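Hypothetical protein (Lactobacillus plantarum, PDB 2IAY) is of unknown function but probably has a role in amino-acid metabolism and appears to adopt a new fold. Local coordinates at residues F33-G36 with A40-F43; S46-S51 with H91-E96; N84-D89 with Q97-L102; A103-I106 with I110-T113. All coordinates share one frame; numbering follows the deposited sequence.

Interaction 1. Residues F33-G36 with A40-F43; sequences FVKG and AFSF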
loop_
_atom_site.group_PDB
_atom_site.type_symbol
_atom_site.label_atom_id
_atom_site.label_comp_id
_atom_site.label_asym_id
_atom_site.label_seq_id
_atom_site.Cartn_x
_atom_site.Cartn_y
_atom_site.Cartn_z
ATOM N N PHE A 33 3.600 -7.423 6.940
ATOM C CA PHE A 33 4.832 -6.920 6.346
ATOM C C PHE A 33 5.975 -7.866 6.675
ATOM O O PHE A 33 6.027 -8.422 7.773
ATOM C CB PHE A 33 5.197 -5.520 6.862
ATOM C CG PHE A 33 4.329 -4.410 6.353
ATOM C CD1 PHE A 33 3.027 -4.257 6.784
ATOM C CD2 PHE A 33 4.837 -3.511 5.432
ATOM C CE1 PHE A 33 2.254 -3.198 6.323
ATOM C CE2 PHE A 33 4.064 -2.473 4.976
ATOM C CZ PHE A 33 2.778 -2.357 5.372
ATOM N N VAL A 34 6.897 -7.981 5.720
ATOM C CA VAL A 34 8.116 -8.840 5.786
ATOM C C VAL A 34 9.337 -7.921 5.859
ATOM O O VAL A 34 9.464 -7.050 5.002
ATOM C CB VAL A 34 8.214 -9.738 4.515
ATOM C CG1 VAL A 34 9.535 -10.533 4.479
ATOM C CG2 VAL A 34 7.023 -10.683 4.471
ATOM N N LYS A 35 10.198 -8.116 6.830
ATOM C CA LYS A 35 11.437 -7.349 6.899
ATOM C C LYS A 35 12.485 -8.028 6.060
ATOM O O LYS A 35 12.780 -9.222 6.219
ATOM C CB LYS A 35 11.993 -7.173 8.322
ATOM C CG LYS A 35 13.403 -6.550 8.318
ATOM C CD LYS A 35 14.089 -6.468 9.675
ATOM C CE LYS A 35 13.412 -5.480 10.606
ATOM N NZ LYS A 35 14.168 -5.201 11.879
ATOM N N GLY A 36 13.070 -7.257 5.175
ATOM C CA GLY A 36 14.201 -7.695 4.379
ATOM C C GLY A 36 15.522 -7.557 5.111
ATOM O O GLY A 36 15.610 -6.983 6.183
ATOM N N ALA A 40 14.247 -2.812 5.756
ATOM C CA ALA A 40 12.984 -2.279 5.261
ATOM C C ALA A 40 11.882 -3.340 5.319
ATOM O O ALA A 40 12.171 -4.552 5.311
ATOM C CB ALA A 40 13.163 -1.757 3.847
ATOM N N PHE A 41 10.628 -2.885 5.343
ATOM C CA PHE A 41 9.463 -3.746 5.471
ATOM C C PHE A 41 8.631 -3.660 4.218
ATOM O O PHE A 41 8.296 -2.539 3.813
ATOM C CB PHE A 41 8.583 -3.282 6.621
ATOM C CG PHE A 41 9.238 -3.360 7.942
ATOM C CD1 PHE A 41 10.100 -2.337 8.358
ATOM C CD2 PHE A 41 9.007 -4.402 8.791
ATOM C CE1 PHE A 41 10.708 -2.386 9.574
ATOM C CE2 PHE A 41 9.634 -4.429 10.077
ATOM C CZ PHE A 41 10.455 -3.442 10.427
ATOM N N SER A 42 8.257 -4.789 3.631
ATOM C CA SER A 42 7.438 -4.747 2.415
ATOM C C SER A 42 6.165 -5.568 2.548
ATOM O O SER A 42 6.084 -6.537 3.337
ATOM C CB SER A 42 8.218 -5.198 1.189
ATOM O OG SER A 42 8.549 -6.566 1.275
ATOM N N PHE A 43 5.157 -5.174 1.770
ATOM C CA PHE A 43 3.825 -5.761 1.768
ATOM C C PHE A 43 3.295 -5.675 0.334
ATOM O O PHE A 43 3.484 -4.662 -0.341
ATOM C CB PHE A 43 2.922 -4.933 2.726
ATOM C CG PHE A 43 1.490 -5.386 2.812
ATOM C CD1 PHE A 43 0.554 -4.907 1.940
ATOM C CD2 PHE A 43 1.106 -6.270 3.762
ATOM C CE1 PHE A 43 -0.761 -5.302 2.044
ATOM C CE2 PHE A 43 -0.218 -6.687 3.878
ATOM C CZ PHE A 43 -1.121 -6.197 3.001
HETATM O O HOH W 1 10.967 -6.886 2.686
#
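V34 O is gripped by three groups: by S42 N, 2.9 Å from V34 O, by a water, and by a C-H of F41 CA, which leans in at 3.3 Å. The amide V34 N returns the bond to S42 O, lying in that carbonyl's plane at 2.9 Å, which makes V34 and S42 the hydrogen-bonded pair of an antiparallel hairpin; K35 and F41 form the non-hydrogen-bonded pair next to it. Toward the turn, G36 N meets A40 O almost head-on, with a C=O...N angle of 174°. The side chains are sorted by face. V34 and S42 lie together on an exposed face, where the small polar serine can meet water, while F41 turns to the other face and packs on L28 of helix 25-30. F33 has its CG anti to the carbonyl carbon (chi1 -72°), which sets the ring so that F43 CB sits over the centre of its face, 3.6 Å from the centroid of the F33 ring, in a CH-pi contact. The two phenyl planes are inclined by 32°. With an alanine at F33, F43 CB would probably lose the ring it rests on and a gap would open beside M61 and V63. Backbone bonds thus fix the hairpin's register, and aromatic carbon supplies its hold on the interior.

Interaction 2. Residues S46-S51 with H91-E96; sequences SLDPTS and HPEAVE. With GOL (glycerol), chain C.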
loop_
_atom_site.group_PDB
_atom_site.type_symbol
_atom_site.label_atom_id
_atom_site.label_comp_id
_atom_site.label_asym_id
_atom_site.label_seq_id
_atom_site.Cartn_x
_atom_site.Cartn_y
_atom_site.Cartn_z
ATOM N N SER A 46 -2.446 -8.802 -4.265
ATOM C CA SER A 46 -3.224 -8.809 -5.490
ATOM C C SER A 46 -4.577 -8.161 -5.288
ATOM O O SER A 46 -5.160 -8.234 -4.226
ATOM C CB SER A 46 -3.425 -10.220 -5.941
ATOM O OG SER A 46 -2.191 -10.709 -6.352
ATOM N N LEU A 47 -5.051 -7.498 -6.318
ATOM C CA LEU A 47 -6.374 -6.928 -6.378
ATOM C C LEU A 47 -7.120 -7.461 -7.601
ATOM O O LEU A 47 -6.626 -7.425 -8.743
ATOM C CB LEU A 47 -6.327 -5.408 -6.469
ATOM C CG LEU A 47 -5.544 -4.680 -5.379
ATOM C CD1 LEU A 47 -5.478 -3.186 -5.697
ATOM C CD2 LEU A 47 -6.125 -4.934 -3.971
ATOM N N ASP A 48 -8.354 -7.919 -7.346
ATOM C CA ASP A 48 -9.320 -8.271 -8.395
ATOM C C ASP A 48 -8.764 -9.198 -9.481
ATOM O O ASP A 48 -8.811 -8.877 -10.656
ATOM C CB ASP A 48 -9.911 -6.982 -9.014
ATOM C CG ASP A 48 -11.154 -7.223 -9.855
ATOM O OD1 ASP A 48 -11.761 -8.304 -9.724
ATOM O OD2 ASP A 48 -11.487 -6.324 -10.653
ATOM N N PRO A 49 -8.292 -10.379 -9.098
ATOM C CA PRO A 49 -7.840 -11.339 -10.121
ATOM C C PRO A 49 -8.982 -12.005 -10.854
ATOM O O PRO A 49 -10.103 -12.160 -10.299
ATOM C CB PRO A 49 -7.055 -12.361 -9.302
ATOM C CG PRO A 49 -7.760 -12.359 -7.982
ATOM C CD PRO A 49 -8.085 -10.899 -7.739
ATOM N N THR A 50 -8.723 -12.443 -12.088
ATOM C CA THR A 50 -9.661 -13.231 -12.811
ATOM C C THR A 50 -9.435 -14.742 -12.641
ATOM O O THR A 50 -10.341 -15.497 -12.903
ATOM C CB THR A 50 -9.662 -12.870 -14.309
ATOM O OG1 THR A 50 -8.306 -12.881 -14.770
ATOM C CG2 THR A 50 -10.303 -11.482 -14.539
ATOM N N SER A 51 -8.228 -15.123 -12.225
ATOM C CA SER A 51 -7.860 -16.521 -11.982
ATOM C C SER A 51 -6.586 -16.454 -11.164
ATOM O O SER A 51 -6.033 -15.366 -11.017
ATOM C CB SER A 51 -7.713 -17.278 -13.293
ATOM O OG SER A 51 -6.633 -16.785 -14.037
ATOM N N HIS A 91 -12.856 0.939 -11.736
ATOM C CA HIS A 91 -12.456 -0.324 -11.074
ATOM C C HIS A 91 -12.968 -0.395 -9.646
ATOM O O HIS A 91 -12.202 -0.549 -8.704
ATOM C CB HIS A 91 -10.918 -0.445 -11.124
ATOM C CG HIS A 91 -10.368 -0.270 -12.507
ATOM N ND1 HIS A 91 -10.438 -1.265 -13.450
ATOM C CD2 HIS A 91 -9.801 0.793 -13.115
ATOM C CE1 HIS A 91 -9.911 -0.826 -14.579
ATOM N NE2 HIS A 91 -9.511 0.418 -14.398
ATOM N N PRO A 92 -14.282 -0.365 -9.490
ATOM C CA PRO A 92 -14.803 -0.331 -8.121
ATOM C C PRO A 92 -14.480 -1.549 -7.250
ATOM O O PRO A 92 -14.285 -1.380 -6.080
ATOM C CB PRO A 92 -16.336 -0.195 -8.318
ATOM C CG PRO A 92 -16.547 -0.738 -9.674
ATOM C CD PRO A 92 -15.364 -0.298 -10.486
ATOM N N GLU A 93 -14.436 -2.753 -7.819
ATOM C CA GLU A 93 -14.122 -3.919 -6.989
ATOM C C GLU A 93 -12.672 -3.827 -6.478
ATOM O O GLU A 93 -12.391 -4.200 -5.331
ATOM C CB GLU A 93 -14.364 -5.254 -7.693
ATOM C CG GLU A 93 -15.821 -5.530 -7.978
ATOM C CD GLU A 93 -16.038 -6.774 -8.830
ATOM O OE1 GLU A 93 -15.135 -7.612 -9.016
ATOM O OE2 GLU A 93 -17.153 -6.908 -9.364
ATOM N N ALA A 94 -11.742 -3.436 -7.329
ATOM C CA ALA A 94 -10.338 -3.264 -6.915
ATOM C C ALA A 94 -10.254 -2.195 -5.836
ATOM O O ALA A 94 -9.510 -2.361 -4.873
ATOM C CB ALA A 94 -9.460 -2.928 -8.119
ATOM N N VAL A 95 -10.971 -1.082 -6.012
ATOM C CA VAL A 95 -10.953 -0.011 -5.010
ATOM C C VAL A 95 -11.521 -0.517 -3.689
ATOM O O VAL A 95 -10.932 -0.256 -2.646
ATOM C CB VAL A 95 -11.724 1.228 -5.498
ATOM C CG1 VAL A 95 -11.869 2.222 -4.344
ATOM C CG2 VAL A 95 -11.016 1.869 -6.668
ATOM N N GLU A 96 -12.628 -1.258 -3.718
ATOM C CA GLU A 96 -13.159 -1.776 -2.457
ATOM C C GLU A 96 -12.167 -2.683 -1.743
ATOM O O GLU A 96 -12.024 -2.614 -0.500
ATOM C CB GLU A 96 -14.471 -2.510 -2.673
ATOM C CG GLU A 96 -15.638 -1.549 -2.959
ATOM C CD GLU A 96 -15.722 -0.447 -1.881
ATOM O OE1 GLU A 96 -15.927 -0.731 -0.674
ATOM O OE2 GLU A 96 -15.478 0.740 -2.225
HETATM C C1 GOL C . 1.875 -11.753 -3.391
HETATM C C2 GOL C . 0.510 -11.087 -3.578
HETATM O O2 GOL C . 0.198 -11.097 -4.944
HETATM C C3 GOL C . -0.543 -11.770 -2.715
HETATM O O3 GOL C . -1.870 -11.289 -2.884
HETATM O O HOH W 2 -11.949 -3.609 -10.236
HETATM O O HOH W 3 -13.849 -6.027 -11.825
HETATM O O HOH W 4 -10.510 -4.558 -12.983
#
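Around D48 the chain draws close to the first turn of helix 92-107, D48 CA lying 5.3 Å from A94 CA, with D48 in a left-handed backbone conformation (phi 50°, psi 59°). A94 suits this approach because its lone methyl lets the two backbones come near: D48 CB lies 4.2 Å from A94 CB, and L47 CB is 4.3 Å from the same A94 CB. The carboxylate of D48, its CG anti to the backbone N (chi1 -166°), reaches toward the start of the helix without bonding to it directly. Instead D48 OD2 accepts from three waters, one of which in turn accepts from A94 N at 2.9 Å. The helix start, with H91 at the N-cap position, probably favours the negative charge there. A second acid stands close by, D48 OD1 being 3.5 Å from E93 OE1; this like-charged pair would be costly in a dry interior, and water at its margin is likely to soften the repulsion. S46 N bonds to O3 of a glycerol, probably from the crystallisation liquor, at 2.9 Å. In the fold, D48 N also bonds to Q97 OE1, and F57 of strand 57-63 packs against both L47 and A94, filling the angle between sheet and helix.

Interaction 3. Residues N84-D89 with Q97-L102; sequences NIFKND and QLRYIL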
loop_
_atom_site.group_PDB
_atom_site.type_symbol
_atom_site.label_atom_id
_atom_site.label_comp_id
_atom_site.label_asym_id
_atom_site.label_seq_id
_atom_site.Cartn_x
_atom_site.Cartn_y
_atom_site.Cartn_z
ATOM N N ASN A 84 -3.726 3.267 -12.375
ATOM C CA ASN A 84 -4.664 4.209 -11.746
ATOM C C ASN A 84 -5.984 3.493 -11.630
ATOM O O ASN A 84 -6.673 3.285 -12.622
ATOM C CB ASN A 84 -4.800 5.460 -12.640
ATOM C CG ASN A 84 -5.687 6.550 -12.055
ATOM O OD1 ASN A 84 -6.640 6.263 -11.341
ATOM N ND2 ASN A 84 -5.425 7.807 -12.434
ATOM N N ILE A 85 -6.309 3.050 -10.413
ATOM C CA ILE A 85 -7.529 2.272 -10.227
ATOM C C ILE A 85 -8.746 3.153 -9.949
ATOM O O ILE A 85 -9.849 2.611 -9.779
ATOM C CB ILE A 85 -7.300 1.155 -9.134
ATOM C CG1 ILE A 85 -7.305 1.710 -7.736
ATOM C CG2 ILE A 85 -6.023 0.352 -9.375
ATOM C CD1 ILE A 85 -7.404 0.603 -6.648
ATOM N N PHE A 86 -8.572 4.468 -9.813
ATOM C CA PHE A 86 -9.670 5.392 -9.378
ATOM C C PHE A 86 -10.325 6.215 -10.468
ATOM O O PHE A 86 -11.509 6.563 -10.355
ATOM C CB PHE A 86 -9.148 6.382 -8.343
ATOM C CG PHE A 86 -8.674 5.728 -7.113
ATOM C CD1 PHE A 86 -9.565 5.345 -6.136
ATOM C CD2 PHE A 86 -7.351 5.400 -6.950
ATOM C CE1 PHE A 86 -9.112 4.771 -5.017
ATOM C CE2 PHE A 86 -6.925 4.792 -5.831
ATOM C CZ PHE A 86 -7.810 4.461 -4.855
ATOM N N LYS A 87 -9.527 6.572 -11.471
ATOM C CA LYS A 87 -9.979 7.421 -12.585
ATOM C C LYS A 87 -11.306 6.967 -13.162
ATOM O O LYS A 87 -11.433 5.801 -13.565
ATOM C CB LYS A 87 -8.938 7.393 -13.699
ATOM N N ASN A 88 -12.287 7.888 -13.161
ATOM C CA ASN A 88 -13.643 7.653 -13.656
ATOM C C ASN A 88 -14.354 6.486 -12.982
ATOM O O ASN A 88 -15.340 5.952 -13.494
ATOM C CB ASN A 88 -13.602 7.468 -15.161
ATOM C CG ASN A 88 -13.147 8.701 -15.882
ATOM O OD1 ASN A 88 -13.475 9.831 -15.503
ATOM N ND2 ASN A 88 -12.355 8.491 -16.906
ATOM N N ASP A 89 -13.868 6.112 -11.802
ATOM C CA ASP A 89 -14.462 5.014 -11.032
ATOM C C ASP A 89 -14.610 3.750 -11.857
ATOM O O ASP A 89 -15.581 3.016 -11.729
ATOM C CB ASP A 89 -15.803 5.440 -10.446
ATOM C CG ASP A 89 -16.136 4.730 -9.160
ATOM O OD1 ASP A 89 -15.204 4.216 -8.485
ATOM O OD2 ASP A 89 -17.313 4.750 -8.768
ATOM N N GLN A 97 -11.477 -3.541 -2.494
ATOM C CA GLN A 97 -10.506 -4.445 -1.891
ATOM C C GLN A 97 -9.333 -3.654 -1.319
ATOM O O GLN A 97 -8.853 -3.929 -0.226
ATOM C CB GLN A 97 -10.064 -5.490 -2.930
ATOM C CG GLN A 97 -9.165 -6.558 -2.356
ATOM C CD GLN A 97 -8.770 -7.593 -3.360
ATOM O OE1 GLN A 97 -9.172 -7.523 -4.523
ATOM N NE2 GLN A 97 -7.913 -8.502 -2.937
ATOM N N LEU A 98 -8.831 -2.702 -2.085
ATOM C CA LEU A 98 -7.755 -1.830 -1.592
ATOM C C LEU A 98 -8.140 -1.122 -0.311
ATOM O O LEU A 98 -7.403 -1.079 0.662
ATOM C CB LEU A 98 -7.372 -0.845 -2.698
ATOM C CG LEU A 98 -6.309 0.190 -2.300
ATOM C CD1 LEU A 98 -5.239 0.398 -3.447
ATOM C CD2 LEU A 98 -6.880 1.481 -1.841
ATOM N N ARG A 99 -9.334 -0.548 -0.313
ATOM C CA ARG A 99 -9.791 0.142 0.896
ATOM C C ARG A 99 -9.933 -0.774 2.100
ATOM O O ARG A 99 -9.644 -0.390 3.229
ATOM C CB ARG A 99 -11.096 0.873 0.626
ATOM C CG ARG A 99 -10.993 2.105 -0.276
ATOM C CD ARG A 99 -10.102 3.202 0.291
ATOM N NE ARG A 99 -10.369 4.441 -0.465
ATOM C CZ ARG A 99 -9.517 5.152 -1.185
ATOM N NH1 ARG A 99 -8.227 4.921 -1.123
ATOM N NH2 ARG A 99 -9.977 6.102 -1.988
ATOM N N TYR A 100 -10.384 -2.004 1.868
ATOM C CA TYR A 100 -10.491 -2.997 2.916
ATOM C C TYR A 100 -9.123 -3.300 3.534
ATOM O O TYR A 100 -8.986 -3.362 4.740
ATOM C CB TYR A 100 -11.151 -4.273 2.313
ATOM C CG TYR A 100 -11.437 -5.345 3.336
ATOM C CD1 TYR A 100 -10.480 -6.255 3.719
ATOM C CD2 TYR A 100 -12.667 -5.381 3.975
ATOM C CE1 TYR A 100 -10.772 -7.219 4.718
ATOM C CE2 TYR A 100 -12.975 -6.326 4.920
ATOM C CZ TYR A 100 -12.031 -7.220 5.288
ATOM O OH TYR A 100 -12.353 -8.137 6.243
ATOM N N ILE A 101 -8.127 -3.515 2.683
ATOM C CA ILE A 101 -6.790 -3.785 3.127
ATOM C C ILE A 101 -6.262 -2.619 3.956
ATOM O O ILE A 101 -5.705 -2.788 5.057
ATOM C CB ILE A 101 -5.853 -4.098 1.913
ATOM C CG1 ILE A 101 -6.253 -5.414 1.245
ATOM C CG2 ILE A 101 -4.385 -4.129 2.360
ATOM C CD1 ILE A 101 -5.730 -5.564 -0.187
ATOM N N LEU A 102 -6.379 -1.411 3.411
ATOM C CA LEU A 102 -5.850 -0.238 4.096
ATOM C C LEU A 102 -6.609 0.128 5.355
ATOM O O LEU A 102 -6.043 0.702 6.259
ATOM C CB LEU A 102 -5.744 0.945 3.141
ATOM C CG LEU A 102 -4.817 0.744 1.939
ATOM C CD1 LEU A 102 -4.735 2.005 1.082
ATOM C CD2 LEU A 102 -3.432 0.315 2.392
#
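I85 and F86, carried on a loop shaped by an Asx turn at N84, push their side chains against L98 and R99 of helix 92-107. The close-packed, buried part is apolar. The terminal methyls of I85 and L98 touch, I85 CD1 3.9 Å from L98 CD1, as the two side chains cross at a slant, and L98 CD2 comes to the edge of the F86 ring near its plane. I85 also backs the ring from its own side of the contact: CG1 of I85 lies over one face of the F86 ring, off its centre, 3.6 Å from the plane. Branched and ring carbons suit this inner side, which F57 and L59 of strand 57-63 help to bury. The F86-R99 side, by contrast, is partly exposed and more polar. R99 bends at its second torsion (chi2 -61°), bringing the guanidinium up to the ring at a slant, with the two planes only 22° apart and R99 NH2 3.4 Å from F86 CE1. The same NH2 forms a salt bridge with D13, so the long side chain serves a ring and a charge at once. A leucine in place of R99 would probably leave D13 without its countercharge and the F86 ring less well covered. The turn itself is tied by one oxygen: N84 OD1 accepts F86 N in its carbonyl plane at 3.0 Å and K87 N from above that plane at 2.9 Å.

Interaction 4. Residues A103-I106 with I110-T113; sequences ANFI and ILTT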
loop_
_atom_site.group_PDB
_atom_site.type_symbol
_atom_site.label_atom_id
_atom_site.label_comp_id
_atom_site.label_asym_id
_atom_site.label_seq_id
_atom_site.Cartn_x
_atom_site.Cartn_y
_atom_site.Cartn_z
ATOM N N ALA A 103 -7.882 -0.243 5.443
ATOM C CA ALA A 103 -8.643 0.030 6.642
ATOM C C ALA A 103 -8.015 -0.677 7.828
ATOM O O ALA A 103 -8.011 -0.166 8.916
ATOM C CB ALA A 103 -10.102 -0.457 6.470
ATOM N N ASN A 104 -7.472 -1.866 7.625
ATOM C CA ASN A 104 -6.782 -2.565 8.689
ATOM C C ASN A 104 -5.526 -1.787 9.164
ATOM O O ASN A 104 -5.205 -1.801 10.335
ATOM C CB ASN A 104 -6.371 -3.979 8.281
ATOM C CG ASN A 104 -7.513 -4.928 8.150
ATOM O OD1 ASN A 104 -8.514 -4.801 8.857
ATOM N ND2 ASN A 104 -7.340 -5.937 7.310
ATOM N N PHE A 105 -4.827 -1.170 8.206
ATOM C CA PHE A 105 -3.662 -0.377 8.543
ATOM C C PHE A 105 -4.057 0.883 9.321
ATOM O O PHE A 105 -3.335 1.295 10.222
ATOM C CB PHE A 105 -2.890 -0.004 7.276
ATOM C CG PHE A 105 -2.245 -1.136 6.502
ATOM C CD1 PHE A 105 -2.308 -2.462 6.896
ATOM C CD2 PHE A 105 -1.568 -0.822 5.352
ATOM C CE1 PHE A 105 -1.718 -3.442 6.105
ATOM C CE2 PHE A 105 -0.953 -1.810 4.590
ATOM C CZ PHE A 105 -1.069 -3.130 4.953
ATOM N N ILE A 106 -5.218 1.453 8.986
ATOM C CA ILE A 106 -5.741 2.619 9.737
ATOM C C ILE A 106 -6.105 2.203 11.169
ATOM O O ILE A 106 -5.753 2.863 12.132
ATOM C CB ILE A 106 -6.940 3.222 9.027
ATOM C CG1 ILE A 106 -6.461 3.871 7.733
ATOM C CG2 ILE A 106 -7.590 4.272 9.944
ATOM C CD1 ILE A 106 -7.567 4.348 6.827
ATOM N N ILE A 110 -0.880 2.200 11.536
ATOM C CA ILE A 110 0.137 2.193 10.496
ATOM C C ILE A 110 -0.009 3.398 9.584
ATOM O O ILE A 110 0.991 4.081 9.306
ATOM C CB ILE A 110 0.161 0.853 9.713
ATOM C CG1 ILE A 110 0.530 -0.321 10.680
ATOM C CG2 ILE A 110 1.096 0.940 8.508
ATOM C CD1 ILE A 110 0.268 -1.699 10.126
ATOM N N LEU A 111 -1.235 3.644 9.122
ATOM C CA LEU A 111 -1.556 4.784 8.249
ATOM C C LEU A 111 -2.692 5.591 8.856
ATOM O O LEU A 111 -3.534 5.030 9.566
ATOM C CB LEU A 111 -2.013 4.312 6.861
ATOM C CG LEU A 111 -1.000 3.525 6.032
ATOM C CD1 LEU A 111 -1.658 3.090 4.705
ATOM C CD2 LEU A 111 0.275 4.355 5.778
ATOM N N THR A 112 -2.742 6.860 8.493
ATOM C CA THR A 112 -3.937 7.697 8.681
ATOM C C THR A 112 -4.299 8.341 7.351
ATOM O O THR A 112 -3.538 8.289 6.399
ATOM C CB THR A 112 -3.736 8.755 9.741
ATOM O OG1 THR A 112 -2.700 9.645 9.318
ATOM C CG2 THR A 112 -3.440 8.137 11.084
ATOM N N THR A 113 -5.480 8.919 7.273
ATOM C CA THR A 113 -5.830 9.758 6.134
ATOM C C THR A 113 -6.549 10.999 6.658
ATOM O O THR A 113 -6.851 11.113 7.843
ATOM C CB THR A 113 -6.619 8.937 5.053
ATOM O OG1 THR A 113 -6.838 9.703 3.870
ATOM C CG2 THR A 113 -7.936 8.446 5.562
HETATM O O HOH W 5 -3.884 4.825 12.210
#
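F105 O, near the C-terminal end of helix 92-107, accepts two successive amides from the chain that turns back after the helix: I110 N at 2.9 Å and, more weakly, L111 N at 3.3 Å. Carbonyls in a helix's last turn run short of helical amides, and here the chain leading into strand 111-113 supplies the donors, first the loop residue I110, then L111. Beside this bond, I106 CA points a nearly straight C-H at L111 O (3.3 Å, 171° at the hydrogen). One water donates to both I106 O and L111 O, at 2.7 Å each, giving two neighbouring carbonyls a shared donor. On the inner side the contact turns apolar. F105 and L111 run side by side in the same direction, L111 CD1 meeting the ring edge in its plane at F105 CD2, 4.0 Å away. I110 CB presses on F105 CB from the adjacent position, and the beta-branched side chain continues to L28 and L31. The F105 ring's setting follows from its CG lying anti to the carbonyl carbon (chi1 -66°), and it is held farther out by F43, which it meets edge-to-face, by F33, and by M61. Backbone bonds of I110 to S20 and of T112 to T18 are likely to set the returning chain's position. Chemically, F105 O is served by backbone amides and I106 O by a water, while the F105 ring meets apolar neighbours.

Helix 92-107 runs through interactions 2, 3 and 4, which use its start, middle and end in turn, while strand 41-47 serves interactions 1 and 2. Interaction 4 is the most buried; the others are only partly so. F33 and F43 of interaction 1 touch F105 of interaction 4, so an aromatic cluster joins the hairpin to the helix end, and I101 in the middle of the helix also reaches F43. Interactions 2 and 3, their centres about 8 Å apart, meet through Q97. Backbone hydrogen bonds set interaction 1, and interaction 4 combines two of them with apolar packing, whereas interaction 2 pairs packing on A94 with waters round two acids and interaction 3 relies on side-chain contacts alone.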